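Long-range contact in isochorismatase family protein family (Burkholderia thailandensis, PDB 3TXY), which is of unknown function but belongs to the isochorismatase-like cysteine hydrolase family and is probably a hydrolase: residues P29-T42 against S158-T170. Numbering follows the deposited sequence.
Unlike the reference sequence in segment 29-42: M30 (reference Val).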
loop_
_atom_site.group_PDB
_atom_site.type_symbol
_atom_site.label_atom_id
_atom_site.label_comp_id
_atom_site.label_asym_id
_atom_site.label_seq_id
_atom_site.Cartn_x
_atom_site.Cartn_y
_atom_site.Cartn_z
ATOM N N PRO A 29 16.312 1.046 -15.712
ATOM C CA PRO A 29 17.353 1.635 -14.875
ATOM C C PRO A 29 16.904 1.658 -13.423
ATOM O O PRO A 29 15.747 1.964 -13.152
ATOM C CB PRO A 29 17.507 3.053 -15.443
ATOM C CG PRO A 29 16.173 3.349 -16.075
ATOM C CD PRO A 29 15.726 2.027 -16.644
ATOM N N MET A 30 17.786 1.250 -12.506
ATOM C CA MET A 30 17.407 1.176 -11.098
ATOM C C MET A 30 18.595 1.146 -10.160
ATOM O O MET A 30 19.727 0.799 -10.553
ATOM C CB MET A 30 16.516 -0.045 -10.852
ATOM C CG MET A 30 17.217 -1.389 -11.022
ATOM S SD MET A 30 16.033 -2.749 -10.961
ATOM C CE MET A 30 15.377 -2.641 -12.635
ATOM N N VAL A 31 18.343 1.522 -8.912
ATOM C CA VAL A 31 19.388 1.615 -7.914
ATOM C C VAL A 31 18.849 1.063 -6.593
ATOM O O VAL A 31 17.626 1.002 -6.403
ATOM C CB VAL A 31 19.858 3.077 -7.738
ATOM C CG1 VAL A 31 20.625 3.529 -8.991
ATOM C CG2 VAL A 31 18.681 3.989 -7.415
ATOM N N PRO A 32 19.746 0.704 -5.654
ATOM C CA PRO A 32 21.203 0.806 -5.619
ATOM C C PRO A 32 21.936 -0.396 -6.228
ATOM O O PRO A 32 23.168 -0.433 -6.235
ATOM C CB PRO A 32 21.493 0.914 -4.124
ATOM C CG PRO A 32 20.452 0.039 -3.525
ATOM C CD PRO A 32 19.213 0.241 -4.360
ATOM N N GLN A 33 21.187 -1.376 -6.709
ATOM C CA GLN A 33 21.763 -2.432 -7.511
ATOM C C GLN A 33 20.914 -2.673 -8.758
ATOM O O GLN A 33 19.725 -2.347 -8.786
ATOM C CB GLN A 33 21.968 -3.718 -6.680
ATOM C CG GLN A 33 20.743 -4.235 -5.956
ATOM C CD GLN A 33 20.530 -3.659 -4.564
ATOM O OE1 GLN A 33 21.461 -3.572 -3.750
ATOM N NE2 GLN A 33 19.276 -3.340 -4.257
ATOM N N SER A 34 21.537 -3.252 -9.784
ATOM C CA SER A 34 20.890 -3.387 -11.086
ATOM C C SER A 34 19.801 -4.463 -11.040
ATOM O O SER A 34 19.692 -5.211 -10.058
ATOM C CB SER A 34 21.919 -3.727 -12.187
ATOM O OG SER A 34 22.429 -5.054 -12.034
ATOM N N GLY A 35 18.992 -4.517 -12.100
ATOM C CA GLY A 35 18.009 -5.582 -12.240
ATOM C C GLY A 35 18.672 -6.955 -12.190
ATOM O O GLY A 35 18.178 -7.884 -11.530
ATOM N N GLY A 36 19.796 -7.069 -12.890
ATOM C CA GLY A 36 20.600 -8.300 -12.911
ATOM C C GLY A 36 21.054 -8.743 -11.532
ATOM O O GLY A 36 20.988 -9.926 -11.197
ATOM N N ASP A 37 21.494 -7.796 -10.712
ATOM C CA ASP A 37 21.895 -8.112 -9.338
ATOM C C ASP A 37 20.710 -8.544 -8.494
ATOM O O ASP A 37 20.843 -9.427 -7.642
ATOM C CB ASP A 37 22.551 -6.913 -8.653
ATOM C CG ASP A 37 23.905 -6.550 -9.244
ATOM O OD1 ASP A 37 24.509 -7.358 -9.987
ATOM O OD2 ASP A 37 24.361 -5.421 -8.949
ATOM N N VAL A 38 19.554 -7.918 -8.708
ATOM C CA VAL A 38 18.358 -8.303 -7.961
ATOM C C VAL A 38 17.968 -9.728 -8.332
ATOM O O VAL A 38 17.642 -10.532 -7.470
ATOM C CB VAL A 38 17.175 -7.352 -8.224
ATOM C CG1 VAL A 38 15.916 -7.882 -7.574
ATOM C CG2 VAL A 38 17.512 -5.948 -7.743
ATOM N N VAL A 39 18.022 -10.032 -9.624
ATOM C CA VAL A 39 17.773 -11.387 -10.116
ATOM C C VAL A 39 18.759 -12.378 -9.495
ATOM O O VAL A 39 18.357 -13.412 -8.974
ATOM C CB VAL A 39 17.823 -11.455 -11.664
ATOM C CG1 VAL A 39 17.794 -12.913 -12.149
ATOM C CG2 VAL A 39 16.661 -10.670 -12.265
ATOM N N ALA A 40 20.046 -12.042 -9.509
ATOM C CA ALA A 40 21.080 -12.965 -8.997
ATOM C C ALA A 40 20.887 -13.245 -7.516
ATOM O O ALA A 40 20.949 -14.388 -7.069
ATOM C CB ALA A 40 22.467 -12.390 -9.226
ATOM N N LYS A 41 20.649 -12.181 -6.755
ATOM C CA LYS A 41 20.480 -12.302 -5.307
ATOM C C LYS A 41 19.274 -13.151 -4.978
ATOM O O LYS A 41 19.285 -13.961 -4.042
ATOM C CB LYS A 41 20.248 -10.925 -4.732
ATOM C CG LYS A 41 20.687 -10.780 -3.318
ATOM C CD LYS A 41 22.158 -10.440 -3.298
ATOM C CE LYS A 41 22.961 -11.562 -2.724
ATOM N NZ LYS A 41 24.367 -11.073 -2.652
ATOM N N THR A 42 18.210 -12.950 -5.750
ATOM C CA THR A 42 16.964 -13.672 -5.537
ATOM C C THR A 42 17.160 -15.168 -5.812
ATOM O O THR A 42 16.693 -16.011 -5.042
ATOM C CB THR A 42 15.845 -13.103 -6.432
ATOM O OG1 THR A 42 15.572 -11.743 -6.034
ATOM C CG2 THR A 42 14.580 -13.924 -6.296
ATOM N N SER A 158 17.125 -5.793 1.465
ATOM C CA SER A 158 17.612 -4.505 1.015
ATOM C C SER A 158 18.473 -4.569 -0.243
ATOM O O SER A 158 18.380 -3.689 -1.122
ATOM C CB SER A 158 18.377 -3.792 2.145
ATOM O OG SER A 158 19.450 -4.564 2.600
ATOM N N ASP A 159 19.288 -5.615 -0.351
ATOM C CA ASP A 159 20.133 -5.778 -1.534
ATOM C C ASP A 159 19.497 -6.651 -2.610
ATOM O O ASP A 159 20.179 -7.098 -3.541
ATOM C CB ASP A 159 21.552 -6.239 -1.155
ATOM C CG ASP A 159 21.583 -7.505 -0.334
ATOM O OD1 ASP A 159 20.550 -7.937 0.208
ATOM O OD2 ASP A 159 22.699 -8.081 -0.226
ATOM N N ALA A 160 18.182 -6.880 -2.498
ATOM C CA ALA A 160 17.428 -7.519 -3.571
ATOM C C ALA A 160 16.110 -6.811 -3.856
ATOM O O ALA A 160 15.185 -7.436 -4.374
ATOM C CB ALA A 160 17.201 -9.000 -3.264
ATOM N N VAL A 161 16.034 -5.525 -3.518
ATOM C CA VAL A 161 14.991 -4.624 -3.990
ATOM C C VAL A 161 15.664 -3.361 -4.541
ATOM O O VAL A 161 16.598 -2.825 -3.918
ATOM C CB VAL A 161 13.937 -4.267 -2.905
ATOM C CG1 VAL A 161 13.212 -5.531 -2.432
ATOM C CG2 VAL A 161 14.540 -3.511 -1.710
ATOM N N SER A 162 15.196 -2.900 -5.703
ATOM C CA SER A 162 15.714 -1.680 -6.318
ATOM C C SER A 162 14.589 -0.824 -6.869
ATOM O O SER A 162 13.462 -1.287 -7.083
ATOM C CB SER A 162 16.750 -2.006 -7.399
ATOM O OG SER A 162 17.879 -2.633 -6.828
ATOM N N THR A 163 14.907 0.442 -7.079
ATOM C CA THR A 163 13.907 1.426 -7.474
ATOM C C THR A 163 14.554 2.571 -8.262
ATOM O O THR A 163 15.693 2.440 -8.714
ATOM C CB THR A 163 13.088 1.882 -6.244
ATOM O OG1 THR A 163 11.966 2.650 -6.669
ATOM C CG2 THR A 163 13.923 2.670 -5.211
ATOM N N TRP A 164 13.825 3.665 -8.471
ATOM C CA TRP A 164 14.259 4.670 -9.456
ATOM C C TRP A 164 15.247 5.689 -8.944
ATOM O O TRP A 164 15.836 6.441 -9.741
ATOM C CB TRP A 164 13.053 5.406 -10.045
ATOM C CG TRP A 164 12.282 6.174 -9.006
ATOM C CD1 TRP A 164 12.569 7.427 -8.479
ATOM C CD2 TRP A 164 11.099 5.724 -8.288
ATOM N NE1 TRP A 164 11.655 7.779 -7.530
ATOM C CE2 TRP A 164 10.745 6.803 -7.368
ATOM C CE3 TRP A 164 10.305 4.588 -8.333
ATOM C CZ2 TRP A 164 9.645 6.726 -6.551
ATOM C CZ3 TRP A 164 9.202 4.524 -7.490
ATOM C CH2 TRP A 164 8.891 5.562 -6.614
ATOM N N SER A 165 15.429 5.772 -7.632
ATOM C CA SER A 165 16.403 6.701 -7.066
ATOM C C SER A 165 16.858 6.201 -5.701
ATOM O O SER A 165 16.172 5.387 -5.054
ATOM C CB SER A 165 15.817 8.118 -6.955
ATOM O OG SER A 165 14.962 8.251 -5.822
ATOM N N THR A 166 18.037 6.640 -5.274
ATOM C CA THR A 166 18.538 6.239 -3.957
ATOM C C THR A 166 17.701 6.904 -2.856
ATOM O O THR A 166 17.525 6.332 -1.787
ATOM C CB THR A 166 20.042 6.554 -3.776
ATOM O OG1 THR A 166 20.289 7.924 -4.101
ATOM C CG2 THR A 166 20.882 5.672 -4.670
ATOM N N ASP A 167 17.180 8.103 -3.126
ATOM C CA ASP A 167 16.277 8.771 -2.169
ATOM C C ASP A 167 15.023 7.897 -1.951
ATOM O O ASP A 167 14.536 7.743 -0.813
ATOM C CB ASP A 167 15.855 10.158 -2.668
ATOM C CG ASP A 167 16.902 11.247 -2.411
ATOM O OD1 ASP A 167 17.933 11.020 -1.740
ATOM O OD2 ASP A 167 16.665 12.378 -2.859
ATOM N N ALA A 168 14.486 7.331 -3.035
ATOM C CA ALA A 168 13.281 6.488 -2.915
ATOM C C ALA A 168 13.581 5.189 -2.204
ATOM O O ALA A 168 12.813 4.740 -1.360
ATOM C CB ALA A 168 12.674 6.208 -4.275
ATOM N N GLN A 169 14.722 4.591 -2.514
ATOM C CA GLN A 169 15.142 3.385 -1.804
ATOM C C GLN A 169 15.228 3.659 -0.319
ATOM O O GLN A 169 14.653 2.937 0.493
ATOM C CB GLN A 169 16.490 2.910 -2.303
ATOM C CG GLN A 169 16.983 1.632 -1.617
ATOM C CD GLN A 169 16.416 0.362 -2.237
ATOM O OE1 GLN A 169 15.448 0.410 -2.997
ATOM N NE2 GLN A 169 17.059 -0.782 -1.943
ATOM N N THR A 170 15.950 4.715 0.029
ATOM C CA THR A 170 16.149 5.059 1.423
ATOM C C THR A 170 14.850 5.373 2.135
ATOM O O THR A 170 14.655 4.931 3.262
ATOM C CB THR A 170 17.163 6.212 1.579
ATOM O OG1 THR A 170 18.437 5.727 1.136
ATOM C CG2 THR A 170 17.262 6.655 3.059
HETATM O O HOH W 1 21.590 -2.339 -1.215
#
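V31 and T163 pair their backbones in a single antiparallel bridge, a worked example of how one short pairing can anchor a loop to the end of a sheet strand. Both bonds of this hydrogen-bonded pair are nearly straight: V31 N gives to T163 O at 2.8 Å and T163 N to V31 O at 2.9 Å.

Side-chain polar bonds extend the grip. S162 OG donates to Q33 O (2.7 Å) and accepts from Q33 NE2 (3.0 Å) in a bent bond, N-H...O angle 143°, so the serine hydroxyl meets both ends of the glutamine. Q33 CG lies between its backbone N and carbonyl carbon (chi1 54°), and a bend at chi2 brings the amide to the corner at 158-160, where NE2 also reaches a lone pair of S158 O at 3.3 Å. OE1 accepts a hydrogen bond from a water. Within 158-170, Q169 NE2 ties helix 166-180 to V161 O, and T136 OG1 bonds Q169 OE1, fixing the amide's orientation.

Van der Waals contacts surround this network. P32 CD, after a cis peptide, sits 3.4 Å from Q169 NE2, the side chains crossing at about a right angle. V31 CG2 packs on the backbone at S165 and T166, M30 CG and SD lie against S162 CB, V38 CG1 meets A160 O (3.3 Å), and K41 lays CB and CG along A160 CB.

In this Rossmann-like alpha/beta fold, the contact ties the loop leading into helix 35-51 to the C-terminal end of strand 153-162 and the start of helix 166-180. Beyond it, T163 bonds to N137 of helix 136-149, and W164 makes a cation-pi contact with K179 of the second subunit.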